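Local coordinates for heroin esterase (Rhodococcus sp., PDB 1LZL), which hydrolyses acetyl esters, probably including those of heroin, with an alpha/beta hydrolase fold and probably a serine nucleophile, at residues Leu26-Arg30 with Phe90-Thr94; Gly48-Leu54 with Ile67-Asp73; Leu246-Thr252 with Leu273-Ser279. One frame throughout, in Å; residues are numbered along the deposited sequence. Where two conformers were deposited one is given.

Contact 1: Leu26-Arg30 with Phe90-Thr94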
loop_
_atom_site.group_PDB
_atom_site.type_symbol
_atom_site.label_atom_id
_atom_site.label_comp_id
_atom_site.label_asym_id
_atom_site.label_seq_id
_atom_site.Cartn_x
_atom_site.Cartn_y
_atom_site.Cartn_z
ATOM N N LEU A 26 3.295 -20.171 5.415
ATOM C CA LEU A 26 2.336 -19.074 5.554
ATOM C C LEU A 26 1.659 -19.026 6.907
ATOM O O LEU A 26 1.539 -17.909 7.423
ATOM C CB LEU A 26 1.314 -19.205 4.429
ATOM C CG LEU A 26 0.643 -17.927 4.010
ATOM C CD1 LEU A 26 1.623 -16.762 3.855
ATOM C CD2 LEU A 26 -0.135 -18.178 2.718
ATOM N N PRO A 27 1.223 -20.110 7.534
ATOM C CA PRO A 27 0.578 -19.941 8.849
ATOM C C PRO A 27 1.482 -19.260 9.869
ATOM O O PRO A 27 1.143 -18.415 10.698
ATOM C CB PRO A 27 0.337 -21.378 9.297
ATOM C CG PRO A 27 0.296 -22.189 8.052
ATOM C CD PRO A 27 1.257 -21.530 7.112
ATOM N N ASN A 28 2.760 -19.666 9.811
ATOM C CA ASN A 28 3.674 -19.060 10.781
ATOM C C ASN A 28 3.998 -17.611 10.430
ATOM O O ASN A 28 4.115 -16.770 11.318
ATOM C CB ASN A 28 4.949 -19.896 10.884
ATOM C CG ASN A 28 5.761 -19.349 12.051
ATOM O OD1 ASN A 28 5.402 -19.531 13.222
ATOM N ND2 ASN A 28 6.835 -18.679 11.649
ATOM N N ALA A 29 4.130 -17.323 9.138
ATOM C CA ALA A 29 4.314 -15.956 8.659
ATOM C C ALA A 29 3.180 -15.046 9.140
ATOM O O ALA A 29 3.410 -13.938 9.613
ATOM C CB ALA A 29 4.389 -15.905 7.145
ATOM N N ARG A 30 1.966 -15.559 8.966
ATOM C CA ARG A 30 0.788 -14.829 9.422
ATOM C C ARG A 30 0.893 -14.605 10.927
ATOM O O ARG A 30 0.502 -13.560 11.453
ATOM C CB ARG A 30 -0.481 -15.594 9.015
ATOM C CG ARG A 30 -0.873 -15.352 7.553
ATOM C CD ARG A 30 -1.980 -16.262 7.030
ATOM N NE ARG A 30 -2.282 -15.915 5.645
ATOM C CZ ARG A 30 -3.169 -16.521 4.888
ATOM N NH1 ARG A 30 -3.861 -17.571 5.333
ATOM N NH2 ARG A 30 -3.337 -16.077 3.650
ATOM N N PHE A 90 0.399 -9.621 -0.312
ATOM C CA PHE A 90 -0.870 -10.158 -0.862
ATOM C C PHE A 90 -1.395 -11.300 0.001
ATOM O O PHE A 90 -2.568 -11.697 -0.196
ATOM C CB PHE A 90 -0.790 -10.629 -2.321
ATOM C CG PHE A 90 -0.298 -9.576 -3.300
ATOM C CD1 PHE A 90 -1.033 -8.429 -3.572
ATOM C CD2 PHE A 90 0.911 -9.708 -3.961
ATOM C CE1 PHE A 90 -0.560 -7.471 -4.468
ATOM C CE2 PHE A 90 1.391 -8.776 -4.874
ATOM C CZ PHE A 90 0.648 -7.628 -5.133
ATOM N N ALA A 91 -0.615 -11.843 0.927
ATOM C CA ALA A 91 -1.030 -13.078 1.626
ATOM C C ALA A 91 -1.105 -12.957 3.120
ATOM O O ALA A 91 -1.600 -13.909 3.783
ATOM C CB ALA A 91 -0.084 -14.227 1.209
ATOM N N ILE A 92 -0.591 -11.850 3.683
ATOM C CA ILE A 92 -0.664 -11.680 5.143
ATOM C C ILE A 92 -1.150 -10.275 5.498
ATOM O O ILE A 92 -1.201 -9.420 4.573
ATOM C CB ILE A 92 0.699 -11.940 5.859
ATOM C CG1 ILE A 92 1.739 -10.848 5.710
ATOM C CG2 ILE A 92 1.225 -13.303 5.414
ATOM C CD1 ILE A 92 3.089 -11.257 6.322
ATOM N N GLY A 93 -1.507 -10.041 6.748
ATOM C CA GLY A 93 -1.889 -8.693 7.193
ATOM C C GLY A 93 -3.389 -8.528 7.250
ATOM O O GLY A 93 -4.184 -9.252 6.630
ATOM N N THR A 94 -3.803 -7.538 8.009
ATOM C CA THR A 94 -5.152 -7.127 8.247
ATOM C C THR A 94 -5.271 -5.618 8.111
ATOM O O THR A 94 -4.294 -4.864 8.275
ATOM C CB THR A 94 -5.629 -7.527 9.663
ATOM O OG1 THR A 94 -4.881 -6.771 10.634
ATOM C CG2 THR A 94 -5.338 -8.989 9.921
#

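Contact 2: Gly48-Leu54 with Ile67-Asp73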
loop_
_atom_site.group_PDB
_atom_site.type_symbol
_atom_site.label_atom_id
_atom_site.label_comp_id
_atom_site.label_asym_id
_atom_site.label_seq_id
_atom_site.Cartn_x
_atom_site.Cartn_y
_atom_site.Cartn_z
ATOM N N GLY A 48 -8.958 12.206 19.386
ATOM C CA GLY A 48 -9.379 13.105 18.374
ATOM C C GLY A 48 -9.940 12.430 17.138
ATOM O O GLY A 48 -10.198 13.132 16.164
ATOM N N VAL A 49 -10.129 11.131 17.094
ATOM C CA VAL A 49 -10.722 10.512 15.903
ATOM C C VAL A 49 -11.725 9.448 16.331
ATOM O O VAL A 49 -11.734 9.079 17.516
ATOM C CB VAL A 49 -9.694 9.862 14.949
ATOM C CG1 VAL A 49 -8.599 10.830 14.560
ATOM C CG2 VAL A 49 -9.098 8.596 15.574
ATOM N N SER A 50 -12.567 9.003 15.398
ATOM C CA SER A 50 -13.443 7.864 15.680
ATOM C C SER A 50 -13.386 6.861 14.511
ATOM O O SER A 50 -13.081 7.292 13.401
ATOM C CB SER A 50 -14.865 8.268 16.006
ATOM O OG SER A 50 -15.598 8.721 14.902
ATOM N N LEU A 51 -13.635 5.607 14.797
ATOM C CA LEU A 51 -13.561 4.517 13.817
ATOM C C LEU A 51 -14.895 3.822 13.796
ATOM O O LEU A 51 -15.441 3.448 14.850
ATOM C CB LEU A 51 -12.395 3.578 14.176
ATOM C CG LEU A 51 -11.952 2.528 13.137
ATOM C CD1 LEU A 51 -10.551 2.022 13.380
ATOM C CD2 LEU A 51 -12.873 1.317 13.120
ATOM N N ARG A 52 -15.438 3.605 12.602
ATOM C CA ARG A 52 -16.628 2.756 12.548
ATOM C C ARG A 52 -16.462 1.871 11.310
ATOM O O ARG A 52 -15.671 2.195 10.442
ATOM C CB ARG A 52 -17.941 3.501 12.509
ATOM C CG ARG A 52 -18.262 4.220 11.205
ATOM C CD ARG A 52 -19.619 4.933 11.282
ATOM N NE ARG A 52 -19.648 6.028 10.311
ATOM C CZ ARG A 52 -20.404 6.096 9.241
ATOM N NH1 ARG A 52 -21.261 5.101 8.970
ATOM N NH2 ARG A 52 -20.353 7.140 8.407
ATOM N N GLU A 53 -17.221 0.792 11.292
ATOM C CA GLU A 53 -17.091 -0.119 10.172
ATOM C C GLU A 53 -18.134 0.141 9.103
ATOM O O GLU A 53 -19.316 0.241 9.410
ATOM C CB GLU A 53 -17.229 -1.540 10.693
ATOM C CG GLU A 53 -16.981 -2.632 9.647
ATOM C CD GLU A 53 -17.009 -3.968 10.400
ATOM O OE1 GLU A 53 -16.066 -4.167 11.205
ATOM O OE2 GLU A 53 -17.949 -4.765 10.207
ATOM N N LEU A 54 -17.658 0.243 7.866
ATOM C CA LEU A 54 -18.547 0.330 6.712
ATOM C C LEU A 54 -18.516 -1.023 6.009
ATOM O O LEU A 54 -17.565 -1.801 6.111
ATOM C CB LEU A 54 -18.106 1.396 5.692
ATOM C CG LEU A 54 -17.840 2.789 6.255
ATOM C CD1 LEU A 54 -17.388 3.813 5.208
ATOM C CD2 LEU A 54 -19.107 3.266 6.953
ATOM N N ILE A 67 -14.681 -1.969 5.659
ATOM C CA ILE A 67 -13.840 -0.800 5.652
ATOM C C ILE A 67 -13.751 -0.256 7.081
ATOM O O ILE A 67 -14.780 0.006 7.718
ATOM C CB ILE A 67 -14.405 0.285 4.722
ATOM C CG1 ILE A 67 -14.462 -0.232 3.278
ATOM C CG2 ILE A 67 -13.618 1.583 4.847
ATOM C CD1 ILE A 67 -15.265 0.728 2.391
ATOM N N ARG A 68 -12.546 -0.072 7.576
ATOM C CA ARG A 68 -12.340 0.624 8.849
ATOM C C ARG A 68 -12.270 2.104 8.511
ATOM O O ARG A 68 -11.283 2.597 7.945
ATOM C CB ARG A 68 -11.067 0.158 9.538
ATOM C CG ARG A 68 -11.071 -1.326 9.855
ATOM C CD ARG A 68 -9.824 -1.828 10.506
ATOM N NE ARG A 68 -9.491 -1.410 11.867
ATOM C CZ ARG A 68 -10.076 -1.872 12.954
ATOM N NH1 ARG A 68 -11.065 -2.757 12.864
ATOM N NH2 ARG A 68 -9.637 -1.418 14.109
ATOM N N PHE A 69 -13.326 2.822 8.858
ATOM C CA PHE A 69 -13.540 4.201 8.408
ATOM C C PHE A 69 -13.274 5.136 9.573
ATOM O O PHE A 69 -14.019 5.191 10.581
ATOM C CB PHE A 69 -14.965 4.318 7.875
ATOM C CG PHE A 69 -15.286 5.664 7.260
ATOM C CD1 PHE A 69 -14.538 6.121 6.190
ATOM C CD2 PHE A 69 -16.339 6.458 7.714
ATOM C CE1 PHE A 69 -14.810 7.334 5.554
ATOM C CE2 PHE A 69 -16.618 7.680 7.124
ATOM C CZ PHE A 69 -15.835 8.123 6.061
ATOM N N VAL A 70 -12.173 5.844 9.474
ATOM C CA VAL A 70 -11.595 6.722 10.470
ATOM C C VAL A 70 -11.946 8.158 10.134
ATOM O O VAL A 70 -11.657 8.647 9.020
ATOM C CB VAL A 70 -10.075 6.541 10.593
ATOM C CG1 VAL A 70 -9.521 7.344 11.785
ATOM C CG2 VAL A 70 -9.709 5.061 10.740
ATOM N N THR A 71 -12.590 8.836 11.080
ATOM C CA THR A 71 -12.934 10.243 10.819
ATOM C C THR A 71 -12.433 11.159 11.930
ATOM O O THR A 71 -12.345 10.798 13.105
ATOM C CB THR A 71 -14.447 10.414 10.619
ATOM O OG1 THR A 71 -15.107 9.799 11.743
ATOM C CG2 THR A 71 -14.925 9.657 9.384
ATOM N N PRO A 72 -12.047 12.369 11.606
ATOM C CA PRO A 72 -11.555 13.251 12.666
ATOM C C PRO A 72 -12.735 13.819 13.453
ATOM O O PRO A 72 -13.777 14.095 12.868
ATOM C CB PRO A 72 -10.885 14.364 11.872
ATOM C CG PRO A 72 -11.526 14.361 10.534
ATOM C CD PRO A 72 -12.018 12.990 10.244
ATOM N N ASP A 73 -12.625 13.996 14.749
ATOM C CA ASP A 73 -13.765 14.569 15.494
ATOM C C ASP A 73 -13.907 16.063 15.225
ATOM O O ASP A 73 -12.961 16.723 14.784
ATOM C CB ASP A 73 -13.572 14.310 16.987
ATOM C CG ASP A 73 -13.511 12.826 17.322
ATOM O OD1 ASP A 73 -13.959 11.961 16.534
ATOM O OD2 ASP A 73 -13.000 12.543 18.435
HETATM O O HOH W 1 -15.119 11.673 14.305
HETATM O O HOH W 2 -12.727 -4.201 10.739
#

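Contact 3: Leu246-Thr252 with Leu273-Ser279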
loop_
_atom_site.group_PDB
_atom_site.type_symbol
_atom_site.label_atom_id
_atom_site.label_comp_id
_atom_site.label_asym_id
_atom_site.label_seq_id
_atom_site.Cartn_x
_atom_site.Cartn_y
_atom_site.Cartn_z
ATOM N N LEU A 246 0.424 4.965 -19.133
ATOM C CA LEU A 246 0.276 5.580 -17.821
ATOM C C LEU A 246 -0.262 7.002 -17.885
ATOM O O LEU A 246 -0.292 7.714 -16.887
ATOM C CB LEU A 246 1.619 5.557 -17.053
ATOM C CG LEU A 246 2.189 4.148 -16.857
ATOM C CD1 LEU A 246 3.513 4.185 -16.094
ATOM C CD2 LEU A 246 1.172 3.270 -16.126
ATOM N N THR A 247 -0.705 7.438 -19.103
ATOM C CA THR A 247 -1.210 8.807 -19.124
ATOM C C THR A 247 -2.545 8.940 -18.385
ATOM O O THR A 247 -3.305 7.972 -18.269
ATOM C CB THR A 247 -1.404 9.346 -20.565
ATOM O OG1 THR A 247 -2.465 8.577 -21.139
ATOM C CG2 THR A 247 -0.127 9.175 -21.405
ATOM N N GLY A 248 -2.776 10.172 -17.921
ATOM C CA GLY A 248 -4.062 10.467 -17.292
ATOM C C GLY A 248 -4.238 9.836 -15.923
ATOM O O GLY A 248 -5.345 9.882 -15.397
ATOM N N LEU A 249 -3.199 9.277 -15.310
ATOM C CA LEU A 249 -3.249 8.841 -13.923
ATOM C C LEU A 249 -3.109 10.029 -12.992
ATOM O O LEU A 249 -2.671 11.133 -13.357
ATOM C CB LEU A 249 -2.173 7.766 -13.659
ATOM C CG LEU A 249 -2.459 6.472 -14.438
ATOM C CD1 LEU A 249 -1.257 5.541 -14.371
ATOM C CD2 LEU A 249 -3.700 5.741 -13.909
ATOM N N PRO A 250 -3.519 9.920 -11.719
ATOM C CA PRO A 250 -3.507 11.051 -10.805
ATOM C C PRO A 250 -2.099 11.476 -10.368
ATOM O O PRO A 250 -1.204 10.640 -10.417
ATOM C CB PRO A 250 -4.252 10.505 -9.559
ATOM C CG PRO A 250 -4.784 9.190 -9.905
ATOM C CD PRO A 250 -3.980 8.665 -11.055
ATOM N N PRO A 251 -1.932 12.714 -9.901
ATOM C CA PRO A 251 -0.653 13.126 -9.252
ATOM C C PRO A 251 -0.320 12.067 -8.206
ATOM O O PRO A 251 -1.208 11.530 -7.516
ATOM C CB PRO A 251 -0.950 14.482 -8.610
ATOM C CG PRO A 251 -2.150 15.013 -9.360
ATOM C CD PRO A 251 -2.909 13.808 -9.856
ATOM N N THR A 252 0.958 11.710 -8.135
ATOM C CA THR A 252 1.369 10.540 -7.364
ATOM C C THR A 252 2.555 10.835 -6.470
ATOM O O THR A 252 3.436 11.599 -6.863
ATOM C CB THR A 252 1.780 9.457 -8.378
ATOM O OG1 THR A 252 0.601 9.092 -9.121
ATOM C CG2 THR A 252 2.333 8.169 -7.732
ATOM N N LEU A 273 5.638 7.148 -14.998
ATOM C CA LEU A 273 4.533 8.071 -14.790
ATOM C C LEU A 273 4.920 9.491 -15.207
ATOM O O LEU A 273 4.177 10.191 -15.927
ATOM C CB LEU A 273 4.126 8.032 -13.302
ATOM C CG LEU A 273 3.356 6.844 -12.755
ATOM C CD1 LEU A 273 3.341 6.921 -11.220
ATOM C CD2 LEU A 273 1.911 6.783 -13.248
ATOM N N LEU A 274 6.067 9.968 -14.741
ATOM C CA LEU A 274 6.583 11.274 -15.107
ATOM C C LEU A 274 6.676 11.400 -16.632
ATOM O O LEU A 274 6.233 12.416 -17.173
ATOM C CB LEU A 274 8.001 11.478 -14.522
ATOM C CG LEU A 274 7.938 11.809 -13.012
ATOM C CD1 LEU A 274 9.285 11.572 -12.360
ATOM C CD2 LEU A 274 7.485 13.256 -12.742
ATOM N N GLN A 275 7.217 10.395 -17.291
ATOM C CA GLN A 275 7.377 10.482 -18.736
ATOM C C GLN A 275 6.009 10.481 -19.448
ATOM O O GLN A 275 5.894 10.928 -20.594
ATOM C CB GLN A 275 8.247 9.310 -19.203
ATOM C CG GLN A 275 9.691 9.488 -18.758
ATOM C CD GLN A 275 10.589 8.331 -19.048
ATOM O OE1 GLN A 275 10.163 7.160 -19.118
ATOM N NE2 GLN A 275 11.893 8.576 -19.176
ATOM N N ALA A 276 4.969 10.005 -18.779
ATOM C CA ALA A 276 3.586 10.007 -19.301
ATOM C C ALA A 276 2.914 11.320 -18.943
ATOM O O ALA A 276 1.716 11.401 -19.285
ATOM C CB ALA A 276 2.817 8.782 -18.770
ATOM N N GLY A 277 3.579 12.297 -18.355
ATOM C CA GLY A 277 3.006 13.606 -18.062
ATOM C C GLY A 277 2.295 13.711 -16.737
ATOM O O GLY A 277 1.691 14.752 -16.449
ATOM N N VAL A 278 2.411 12.678 -15.883
ATOM C CA VAL A 278 1.822 12.682 -14.564
ATOM C C VAL A 278 2.724 13.461 -13.598
ATOM O O VAL A 278 3.970 13.337 -13.674
ATOM C CB VAL A 278 1.617 11.257 -14.039
ATOM C CG1 VAL A 278 0.943 11.303 -12.656
ATOM C CG2 VAL A 278 0.755 10.463 -15.005
ATOM N N SER A 279 2.169 14.254 -12.710
ATOM C CA SER A 279 2.918 14.934 -11.663
ATOM C C SER A 279 3.324 13.882 -10.608
ATOM O O SER A 279 2.423 13.234 -10.038
ATOM C CB SER A 279 2.136 16.062 -11.030
ATOM O OG SER A 279 2.891 16.731 -10.026
HETATM O O HOH W 3 -0.635 12.461 -18.054
#

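Contact 1: Leu26-Arg30 with Phe90-Thr94
The first turn of helix 26-41, closed by the backbone bond from Arg30 N to Leu26 O (2.8 Å), lies closer to the irregular loop 90-94 at Arg30 than at Leu26: the CA atoms of Arg30 and Ile92 are 5.5 Å apart, those of Leu26 and Ala91 7.9 Å. Gly93, at phi 100° and psi 160°, lets the loop take a course that a side chain would obstruct. Arg30 is the most covered residue of the helix segment. Its side chain extends fully from CB, with chi2 to chi4 all near 180°, and Arg30 NE and Arg30 NH2 each donate a hydrogen bond to Ala91 O, both 2.8 Å. Its aliphatic part is used as well, Arg30 CG resting 3.6 Å from Ile92 CG2. One turn earlier, Leu26 CD1 meets both Ala91 CB (4.0 Å) and Ile92 CG2 (3.8 Å). Arg30 NH1 forms a salt bridge to Glu123, while the ring of Phe90, at the start of the loop, stacks on Tyr221. The loop directly follows an HGGG sequence, which in related esterases shapes the oxyanion hole. A charged group thus satisfies a loop carbonyl lacking a regular strand partner, its own charge balanced by Glu123 and its hydrocarbon part sealing against Ile92.

Contact 2: Gly48-Leu54 with Ile67-Asp73
Strands 49-54 and 67-72 run antiparallel, their axes 4.7 Å apart at closest and 156° between directions. Three hydrogen-bonded pairs supply six backbone bonds: Ser50 N to Thr71 O (2.9 Å) and Thr71 N to Ser50 O (2.8 Å), Arg52 N to Phe69 O and Phe69 N to Arg52 O (both 2.9 Å), and Leu54 N to Ile67 O with Ile67 N to Leu54 O (both 2.9 Å). A seventh, Asp73 N to Gly48 O (2.9 Å), carries the pairing just past the strand ends. Pro72, which has no amide proton, occupies a non-hydrogen-bonded position opposite Val49 and costs the pairing nothing. Water 1 links the polar side chains at this end: it donates to Asp73 OD1 (2.5 Å) and also bonds Ser50 OG (3.0 Å) and Thr71 OG1 (3.2 Å). Arg68 finds its main partner in Asp99 through a salt bridge; toward Glu53 there is a water-mediated link, with water 2 accepting from Arg68 NH1 (3.1 Å) and donating weakly to Glu53 OE1 (3.4 Å). Leu54 CD1 makes a CH-pi contact over the Phe69 ring, 3.9 Å from its centroid. On the side turned from strand 49-54, the backbones of Arg68 and Val70 bond to Asn115 and Val113, so this hairpin adds its 65-72 strand to strand 112-116 and leaves strand 49-56 at the sheet edge. Val49, Leu51 and Val70 pack on helix 99-109; Leu54 and Ile67, on the other face, meet Tyr139 of helix 128-142.

Contact 3: Leu246-Thr252 with Leu273-Ser279
Three leucines in the same mt rotamer (chi1 m, chi2 t) build the inner part of this contact. Leu273 places CD2 4.0 Å from Leu246 CB and 3.6 Å from Leu249 CD1, while Leu273 CD1 reaches Thr252 CG2 at 3.8 Å. Ala276 adds its CB, 3.8 Å from Leu246 CB. Val278, with chi1 t, wedges both methyls into the loop: Val278 CG1 is only 3.2 Å from Pro250 O, and Val278 CG2 lies 3.5 Å from Leu246 O, a buried carbonyl without a polar partner. Thr252 adopts m, which turns OG1 back to donate to the carbonyl two residues before it, Pro250 O (2.7 Å); the same hydroxyl is also bonded to Gln184. Thr247, at chi1 p, brings CG2 to 3.6 Å from Ala276 O, its OG1 being held by Asp245. Two glycines at positive phi shape the backbone: Gly248 in the type II turn Leu246-Leu249, and Gly277 in the Schellman motif ending helix 263-275, where Val278 N bonds Leu273 O (3.1 Å) and Gly277 N bonds Leu274 O (2.9 Å). Water 3 joins these bends, accepting from Gly248 N (3.1 Å) and donating to Ala276 O (2.9 Å). The bond from Thr252 N to Ser279 O (2.8 Å) then starts the pairing of parallel strands 252-257 and 280-285, the two strands of a beta-alpha-beta crossover of the alpha/beta hydrolase sheet, with helix 263-275 as the connection.

The contacts share no element of secondary structure and do not touch. Contacts 2 and 3 lie at the two ends of the same central sheet: contact 2 pairs the antiparallel hairpin at one edge, and contact 3 starts the last parallel strand pair at the other, their centres about 31 Å apart. Contact 1 involves no strand; helix 26-41, which leads on to strand 49-56, meets a loop there. Chemistry follows place. Contacts 1 and 3 are largely buried, yet contact 1 joins an arginine-carbonyl pair to a few apolar touches, whereas contact 3 rests on aliphatic packing with a single direct hydrogen bond. Contact 2, partly exposed, is carried by backbone bonds, supplemented by two bridging waters and charged side chains.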